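Local coordinates for sensor protein CpxA (Vibrio parahaemolyticus, PDB 3V67) that probably acts as a membrane-bound sensor histidine kinase that uses ATP to phosphorylate a protein histidine, represented here by its periplasmic PAS-fold sensor domain, at residues A[7-12]-A[95-100]; A[89-94]-A[105-110]. All coordinates share one frame; numbering follows the deposited sequence.

How the interactions relate
Both contacts reach the same antiparallel sheet of the PAS-fold sensor domain, near the end of it where the strand order runs 10-11, 95-99, 102-112, and their centres lie about 12 Å apart. Interaction 1 sets the N-terminal residues 7-12 beside strand 95-99. Interaction 2 brings the loop 89-94, which leads from helix 75-87 into that strand, up to strand 102-112, the next one in the sheet. The segments therefore alternate along the chain: 7-12, 89-94, 95-100, 105-110. Where the contacts meet, Lys-95 O and Gly-106 N form a probable hydrogen bond of 2.9 Å. The N-terminal segment and the loop meet at Ile-12 and Pro-94, Ile-12 CD1 packing on Pro-94 CB and on Ala-105 CB.

Interaction 1: A[7-12]-A[95-100]; sequences RKARDI and KQRLYG
At the outermost strand pairing of the PAS-fold sheet, the short, weakly bonded strand 10-11 pairs antiparallel with strand 95-99, and two main-chain bonds form the centre of the contact. Arg-10 and Gln-96 are a hydrogen-bonded pair: Arg-10 N gives a nearly straight bond (170°) to Gln-96 O at 3.1 Å, and Gln-96 N returns one to Arg-10 O at 2.8 Å. Toward the N terminus a water takes over, donating to Lys-8 O at 3.0 Å and accepting from Leu-98 N at 2.8 Å. Leu-98 O, in plane at the edge of the Arg-7 guanidinium, receives a weak, bent bond from Arg-7 NH1 at 3.0 Å. Tyr-99 CE1 lies over one face of this guanidinium, offset toward its rim, with the two planes 11° apart, while the Tyr-99 hydroxyl bonds to Asn-83 on helix 75-87. At the other end, the long Lys-95 chain bends at chi2 (-73°) and runs beside Asp-11, so that Lys-95 NZ meets Asp-11 OD1 in a very short 2.4 Å salt bridge. The Arg-10 guanidinium instead bridges to Asp-14 of the second subunit. Small Ala-9 lets Arg-97 lie close: Ala-9 CB rests over one face of the Arg-97 guanidinium, offset toward the rim, 3.6 Å from Arg-97 NH1.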
loop_
_atom_site.group_PDB
_atom_site.type_symbol
_atom_site.label_atom_id
_atom_site.label_comp_id
_atom_site.label_asym_id
_atom_site.label_seq_id
_atom_site.Cartn_x
_atom_site.Cartn_y
_atom_site.Cartn_z
ATOM N N ARG A 7 9.325 -13.908 1.325
ATOM C CA ARG A 7 8.920 -12.538 1.631
ATOM C C ARG A 7 9.351 -11.437 0.646
ATOM O O ARG A 7 10.056 -11.673 -0.335
ATOM C CB ARG A 7 9.228 -12.169 3.091
ATOM C CG ARG A 7 7.969 -11.862 3.909
ATOM C CD ARG A 7 8.172 -12.083 5.407
ATOM N NE ARG A 7 8.144 -13.498 5.770
ATOM C CZ ARG A 7 7.063 -14.141 6.206
ATOM N NH1 ARG A 7 5.910 -13.497 6.336
ATOM N NH2 ARG A 7 7.135 -15.429 6.512
ATOM N N LYS A 8 8.902 -10.231 0.974
ATOM C CA LYS A 8 8.666 -9.115 0.073
ATOM C C LYS A 8 8.883 -7.830 0.866
ATOM O O LYS A 8 7.962 -7.329 1.511
ATOM C CB LYS A 8 7.208 -9.135 -0.418
ATOM C CG LYS A 8 6.479 -10.484 -0.322
ATOM C CD LYS A 8 5.858 -10.719 1.057
ATOM C CE LYS A 8 5.315 -12.131 1.195
ATOM N NZ LYS A 8 4.817 -12.413 2.572
ATOM N N ALA A 9 10.103 -7.308 0.837
ATOM C CA ALA A 9 10.389 -6.033 1.477
ATOM C C ALA A 9 9.804 -4.911 0.629
ATOM O O ALA A 9 10.352 -4.556 -0.415
ATOM C CB ALA A 9 11.885 -5.848 1.658
ATOM N N ARG A 10 8.682 -4.366 1.079
ATOM C CA ARG A 10 7.961 -3.365 0.312
ATOM C C ARG A 10 8.157 -1.980 0.903
ATOM O O ARG A 10 8.465 -1.838 2.086
ATOM C CB ARG A 10 6.476 -3.720 0.264
ATOM C CG ARG A 10 6.221 -5.116 -0.275
ATOM C CD ARG A 10 4.827 -5.610 0.059
ATOM N NE ARG A 10 3.788 -4.804 -0.571
ATOM C CZ ARG A 10 2.535 -5.211 -0.741
ATOM N NH1 ARG A 10 2.170 -6.420 -0.335
ATOM N NH2 ARG A 10 1.648 -4.415 -1.325
ATOM N N ASP A 11 7.985 -0.962 0.068
ATOM C CA ASP A 11 8.101 0.421 0.509
ATOM C C ASP A 11 7.019 0.760 1.519
ATOM O O ASP A 11 5.900 0.259 1.438
ATOM C CB ASP A 11 7.989 1.374 -0.684
ATOM C CG ASP A 11 9.268 1.457 -1.488
ATOM O OD1 ASP A 11 10.213 0.694 -1.193
ATOM O OD2 ASP A 11 9.326 2.284 -2.422
ATOM N N ILE A 12 7.361 1.620 2.471
ATOM C CA ILE A 12 6.382 2.159 3.398
ATOM C C ILE A 12 5.725 3.369 2.749
ATOM O O ILE A 12 6.419 4.241 2.225
ATOM C CB ILE A 12 7.043 2.595 4.716
ATOM C CG1 ILE A 12 7.984 1.504 5.233
ATOM C CG2 ILE A 12 5.993 2.937 5.758
ATOM C CD1 ILE A 12 8.787 1.914 6.451
ATOM N N LYS A 95 11.679 -0.476 5.229
ATOM C CA LYS A 95 10.720 -1.218 4.426
ATOM C C LYS A 95 9.656 -1.796 5.345
ATOM O O LYS A 95 9.719 -1.623 6.563
ATOM C CB LYS A 95 11.419 -2.352 3.672
ATOM C CG LYS A 95 12.479 -1.897 2.676
ATOM C CD LYS A 95 11.854 -1.258 1.445
ATOM C CE LYS A 95 12.919 -0.895 0.421
ATOM N NZ LYS A 95 12.333 -0.333 -0.823
ATOM N N GLN A 96 8.677 -2.479 4.763
ATOM C CA GLN A 96 7.686 -3.191 5.560
ATOM C C GLN A 96 7.460 -4.617 5.065
ATOM O O GLN A 96 7.561 -4.895 3.871
ATOM C CB GLN A 96 6.368 -2.416 5.635
ATOM C CG GLN A 96 5.669 -2.221 4.302
ATOM C CD GLN A 96 4.391 -1.407 4.433
ATOM O OE1 GLN A 96 4.207 -0.675 5.405
ATOM N NE2 GLN A 96 3.503 -1.534 3.454
ATOM N N ARG A 97 7.169 -5.517 6.001
ATOM C CA ARG A 97 6.902 -6.918 5.688
ATOM C C ARG A 97 5.619 -7.380 6.370
ATOM O O ARG A 97 5.342 -6.997 7.507
ATOM C CB ARG A 97 8.062 -7.807 6.139
ATOM C CG ARG A 97 9.260 -7.812 5.201
ATOM C CD ARG A 97 10.369 -8.712 5.734
ATOM N NE ARG A 97 11.222 -9.217 4.663
ATOM C CZ ARG A 97 12.330 -8.619 4.240
ATOM N NH1 ARG A 97 12.728 -7.482 4.795
ATOM N NH2 ARG A 97 13.042 -9.158 3.259
ATOM N N LEU A 98 4.844 -8.212 5.682
ATOM C CA LEU A 98 3.587 -8.706 6.232
ATOM C C LEU A 98 3.734 -10.106 6.817
ATOM O O LEU A 98 4.144 -11.041 6.133
ATOM C CB LEU A 98 2.486 -8.687 5.170
ATOM C CG LEU A 98 1.072 -8.998 5.666
ATOM C CD1 LEU A 98 0.642 -7.996 6.724
ATOM C CD2 LEU A 98 0.090 -9.008 4.503
ATOM N N TYR A 99 3.396 -10.234 8.094
ATOM C CA TYR A 99 3.430 -11.511 8.795
ATOM C C TYR A 99 2.010 -11.930 9.154
ATOM O O TYR A 99 1.480 -11.541 10.196
ATOM C CB TYR A 99 4.288 -11.403 10.056
ATOM C CG TYR A 99 5.754 -11.171 9.767
ATOM C CD1 TYR A 99 6.634 -12.241 9.661
ATOM C CD2 TYR A 99 6.255 -9.887 9.590
ATOM C CE1 TYR A 99 7.968 -12.040 9.392
ATOM C CE2 TYR A 99 7.588 -9.675 9.321
ATOM C CZ TYR A 99 8.443 -10.755 9.223
ATOM O OH TYR A 99 9.778 -10.552 8.953
ATOM N N GLY A 100 1.395 -12.720 8.280
ATOM C CA GLY A 100 -0.008 -13.057 8.419
ATOM C C GLY A 100 -0.853 -11.821 8.178
ATOM O O GLY A 100 -1.060 -11.409 7.039
HETATM O O HOH W 1 5.581 -8.345 3.010
#

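Interaction 2: A[89-94]-A[105-110]; sequences EDYNKP and AGPVPI
A type I beta turn, Asp-90 to Lys-93, faces residues 105-110 of strand 102-112 across two bridging waters. An Asx turn stiffens it, Asp-90 OD1 accepting from Asn-92 N at 2.8 Å from above the carboxylate plane, while Lys-93 N bonds back to Asp-90 O. No direct hydrogen bond spans the contact; carbonyls on both sides are joined through water instead. One water donates to Tyr-91 O at 2.8 Å and to Pro-107 O at 2.7 Å; the second donates to Lys-93 O at 2.7 Å and to Gly-106 O at 2.5 Å. Within the PAS-fold sheet, strand 102-112 pairs with strand 115-124, through Val-108 and Met-119 among others, and the loop flanks it just before the chain enters strand 95-99. Glycine suits position 106, since at its backbone angles (phi 153°) a beta carbon would be jammed against the carbonyl O of Ala-105, and a cis peptide leads on to Pro-107. Pro-107 has no N-H to bury, and its ring CG lies against Tyr-91 CD1, oblique to the phenol ring. Pro-94, likewise without an N-H, meets the strand with carbon atoms: Pro-94 CA makes a C-H...O contact with Gly-106 O at 3.5 Å. Both Pro-94 and Val-108 also touch helix 14-30, at Tyr-17 and Ile-20. Pro-94 CG lies 3.4 Å from Pro-107 O and 4.2 Å from Val-108 CG1, the branch anti to the carbonyl carbon (chi1 -64°).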
loop_
_atom_site.group_PDB
_atom_site.type_symbol
_atom_site.label_atom_id
_atom_site.label_comp_id
_atom_site.label_asym_id
_atom_site.label_seq_id
_atom_site.Cartn_x
_atom_site.Cartn_y
_atom_site.Cartn_z
ATOM N N GLU A 89 17.778 -6.217 4.611
ATOM C CA GLU A 89 18.830 -6.256 3.606
ATOM C C GLU A 89 19.690 -5.001 3.662
ATOM O O GLU A 89 20.898 -5.058 3.441
ATOM C CB GLU A 89 18.226 -6.424 2.214
ATOM C CG GLU A 89 17.474 -7.728 2.033
ATOM C CD GLU A 89 16.495 -7.672 0.883
ATOM O OE1 GLU A 89 16.354 -6.589 0.276
ATOM O OE2 GLU A 89 15.860 -8.706 0.590
ATOM N N ASP A 90 19.064 -3.870 3.962
ATOM C CA ASP A 90 19.782 -2.603 4.040
ATOM C C ASP A 90 19.245 -1.747 5.184
ATOM O O ASP A 90 18.081 -1.343 5.179
ATOM C CB ASP A 90 19.675 -1.855 2.710
ATOM C CG ASP A 90 20.632 -0.673 2.615
ATOM O OD1 ASP A 90 20.913 -0.023 3.643
ATOM O OD2 ASP A 90 21.098 -0.388 1.496
ATOM N N TYR A 91 20.110 -1.459 6.152
ATOM C CA TYR A 91 19.719 -0.703 7.339
ATOM C C TYR A 91 19.498 0.785 7.079
ATOM O O TYR A 91 19.175 1.539 7.997
ATOM C CB TYR A 91 20.747 -0.902 8.455
ATOM C CG TYR A 91 20.548 -2.186 9.225
ATOM C CD1 TYR A 91 20.032 -2.171 10.512
ATOM C CD2 TYR A 91 20.853 -3.416 8.658
ATOM C CE1 TYR A 91 19.839 -3.342 11.218
ATOM C CE2 TYR A 91 20.658 -4.592 9.358
ATOM C CZ TYR A 91 20.153 -4.548 10.637
ATOM O OH TYR A 91 19.959 -5.714 11.340
ATOM N N ASN A 92 19.667 1.205 5.831
ATOM C CA ASN A 92 19.495 2.606 5.469
ATOM C C ASN A 92 18.187 2.859 4.720
ATOM O O ASN A 92 17.804 4.008 4.495
ATOM C CB ASN A 92 20.690 3.093 4.647
ATOM C CG ASN A 92 20.769 4.606 4.571
ATOM O OD1 ASN A 92 21.200 5.264 5.517
ATOM N ND2 ASN A 92 20.358 5.164 3.437
ATOM N N LYS A 93 17.506 1.781 4.337
ATOM C CA LYS A 93 16.208 1.888 3.679
ATOM C C LYS A 93 15.118 1.179 4.477
ATOM O O LYS A 93 15.081 -0.049 4.533
ATOM C CB LYS A 93 16.265 1.320 2.259
ATOM C CG LYS A 93 17.633 0.834 1.845
ATOM C CD LYS A 93 18.265 1.753 0.821
ATOM C CE LYS A 93 17.696 1.508 -0.568
ATOM N NZ LYS A 93 18.007 0.136 -1.061
ATOM N N PRO A 94 14.230 1.959 5.106
ATOM C CA PRO A 94 13.082 1.405 5.829
ATOM C C PRO A 94 12.111 0.728 4.874
ATOM O O PRO A 94 11.771 1.290 3.833
ATOM C CB PRO A 94 12.424 2.643 6.445
ATOM C CG PRO A 94 13.508 3.670 6.492
ATOM C CD PRO A 94 14.332 3.416 5.268
ATOM N N ALA A 105 7.125 -2.413 10.054
ATOM C CA ALA A 105 7.859 -1.414 9.287
ATOM C C ALA A 105 9.092 -0.897 10.026
ATOM O O ALA A 105 9.057 -0.668 11.236
ATOM C CB ALA A 105 6.936 -0.256 8.917
ATOM N N GLY A 106 10.180 -0.710 9.287
ATOM C CA GLY A 106 11.417 -0.194 9.849
ATOM C C GLY A 106 12.641 -0.648 9.070
ATOM O O GLY A 106 12.514 -1.241 7.999
ATOM N N PRO A 107 13.840 -0.372 9.600
ATOM C CA PRO A 107 14.054 0.365 10.843
ATOM C C PRO A 107 14.215 1.851 10.577
ATOM O O PRO A 107 14.534 2.230 9.448
ATOM C CB PRO A 107 15.391 -0.189 11.327
ATOM C CG PRO A 107 16.143 -0.449 10.065
ATOM C CD PRO A 107 15.105 -0.907 9.060
ATOM N N VAL A 108 14.006 2.677 11.600
ATOM C CA VAL A 108 14.415 4.080 11.534
ATOM C C VAL A 108 15.360 4.369 12.694
ATOM O O VAL A 108 15.139 3.896 13.803
ATOM C CB VAL A 108 13.211 5.063 11.557
ATOM C CG1 VAL A 108 12.349 4.876 10.316
ATOM C CG2 VAL A 108 12.380 4.894 12.820
ATOM N N PRO A 109 16.432 5.130 12.440
ATOM C CA PRO A 109 17.386 5.398 13.520
ATOM C C PRO A 109 16.751 6.162 14.675
ATOM O O PRO A 109 15.862 6.982 14.458
ATOM C CB PRO A 109 18.457 6.254 12.839
ATOM C CG PRO A 109 17.794 6.812 11.618
ATOM C CD PRO A 109 16.832 5.764 11.173
ATOM N N ILE A 110 17.195 5.876 15.893
ATOM C CA ILE A 110 16.705 6.589 17.063
ATOM C C ILE A 110 17.799 6.681 18.119
ATOM O O ILE A 110 18.663 5.815 18.202
ATOM C CB ILE A 110 15.430 5.929 17.646
ATOM C CG1 ILE A 110 14.688 6.902 18.570
ATOM C CG2 ILE A 110 15.766 4.623 18.359
ATOM C CD1 ILE A 110 13.363 6.373 19.090
HETATM O O HOH W 2 16.735 2.931 8.039
HETATM O O HOH W 3 14.027 -1.962 6.095
#